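Local coordinates for predicted metal-dependent phosphohydrolase (Magnetospirillum magnetotacticum MS-1, PDB 3KH1) that probably acts as a metal-dependent phosphohydrolase of the HD-domain family, possibly removing the 5'-phosphate from deoxyribonucleoside monophosphates, at the interface of chains A and B. Coordinates in Å, arbitrary orientation; residue numbers count along the deposited sequence, not the author numbering. Chains: chain A/B, Predicted metal-dependent phosphohydrolase.

The interface of chains A and B. Residues chain A 49-50, 53, 73; chain B 69, 73-74.
Helix-to-helix packing across a two-fold axis is illustrated by B:Leu73, near the end of helix 65-74, whose side chain enters a shallow groove on helix 41-54 of chain A, lined by A:Ala49, A:Thr50 and A:Phe53. One methyl, CD1, does most of the touching. It lies 3.8 Å from CB of A:Ala49 and 3.8 Å from CE2 of A:Phe53, the two approached roughly at right angles to each other. The phenyl ring receives it in plane at the CD2-CE2 edge, and the two side chains cross at about a right angle. A:Thr50 runs past the leucine in the opposite direction. Its hydroxyl OG1, anti to its own carbonyl carbon (chi1 -57°), rests 3.4 Å from CB of B:Leu73, a van der Waals contact. The second methyl, CD2 of B:Leu73, lies 4.2 Å from CD2 of A:Leu73, the same leucine in the partner chain. At the rim, CG2 of B:Ile74 meets CG2 of A:Thr50 at 4.2 Å. With an alanine in place of B:Leu73, both methyls would go, and the A:Phe53 edge and A:Ala49 would probably lose their apolar partner, leaving a gap in the groove. Exchanging the chains gives a twin of each contact, so helices 41-54 and 65-74 of the HD domain serve both subunits of the deposited dimer, which may also be the biological form.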
loop_
_atom_site.group_PDB
_atom_site.type_symbol
_atom_site.label_atom_id
_atom_site.label_comp_id
_atom_site.label_asym_id
_atom_site.label_seq_id
_atom_site.Cartn_x
_atom_site.Cartn_y
_atom_site.Cartn_z
ATOM N N ALA A 49 -2.535 -2.163 -5.576
ATOM C CA ALA A 49 -2.775 -3.447 -4.898
ATOM C C ALA A 49 -4.223 -3.596 -4.465
ATOM O O ALA A 49 -4.791 -4.687 -4.575
ATOM C CB ALA A 49 -1.822 -3.611 -3.690
ATOM N N THR A 50 -4.844 -2.512 -4.013
ATOM C CA THR A 50 -6.245 -2.564 -3.670
ATOM C C THR A 50 -7.099 -2.831 -4.933
ATOM O O THR A 50 -8.025 -3.647 -4.913
ATOM C CB THR A 50 -6.664 -1.238 -2.983
ATOM O OG1 THR A 50 -5.836 -1.026 -1.837
ATOM C CG2 THR A 50 -8.109 -1.257 -2.537
ATOM N N PHE A 53 -7.398 -6.590 -5.915
ATOM C CA PHE A 53 -8.445 -7.320 -5.249
ATOM C C PHE A 53 -9.817 -6.918 -5.768
ATOM O O PHE A 53 -10.661 -7.754 -6.029
ATOM C CB PHE A 53 -8.350 -7.119 -3.727
ATOM C CG PHE A 53 -7.214 -7.846 -3.100
ATOM C CD1 PHE A 53 -7.194 -9.238 -3.064
ATOM C CD2 PHE A 53 -6.173 -7.147 -2.547
ATOM C CE1 PHE A 53 -6.138 -9.895 -2.480
ATOM C CE2 PHE A 53 -5.100 -7.796 -1.913
ATOM C CZ PHE A 53 -5.058 -9.169 -1.891
ATOM N N LEU A 73 2.789 -4.498 -4.278
ATOM C CA LEU A 73 3.263 -3.834 -3.054
ATOM C C LEU A 73 4.782 -3.631 -3.117
ATOM O O LEU A 73 5.295 -2.654 -2.589
ATOM C CB LEU A 73 2.909 -4.606 -1.816
ATOM C CG LEU A 73 1.388 -4.670 -1.529
ATOM C CD1 LEU A 73 1.120 -5.662 -0.389
ATOM C CD2 LEU A 73 0.850 -3.262 -1.130
ATOM N N ALA B 69 -3.761 -9.172 3.803
ATOM C CA ALA B 69 -3.303 -8.047 2.999
ATOM C C ALA B 69 -4.469 -7.209 2.488
ATOM O O ALA B 69 -4.449 -5.991 2.586
ATOM C CB ALA B 69 -2.413 -8.503 1.841
ATOM N N LEU B 73 -5.348 -3.357 3.331
ATOM C CA LEU B 73 -5.496 -2.328 2.309
ATOM C C LEU B 73 -6.776 -1.532 2.454
ATOM O O LEU B 73 -6.794 -0.346 2.167
ATOM C CB LEU B 73 -5.406 -2.919 0.917
ATOM C CG LEU B 73 -4.057 -3.519 0.547
ATOM C CD1 LEU B 73 -4.177 -4.324 -0.749
ATOM C CD2 LEU B 73 -3.004 -2.442 0.422
ATOM N N ILE B 74 -7.847 -2.130 2.973
ATOM C CA ILE B 74 -9.131 -1.455 3.101
ATOM C C ILE B 74 -9.487 -0.969 4.498
ATOM O O ILE B 74 -10.469 -0.237 4.650
ATOM C CB ILE B 74 -10.260 -2.302 2.459
ATOM C CG1 ILE B 74 -10.619 -3.612 3.189
ATOM C CG2 ILE B 74 -9.928 -2.619 1.005
ATOM C CD1 ILE B 74 -11.366 -3.539 4.436
#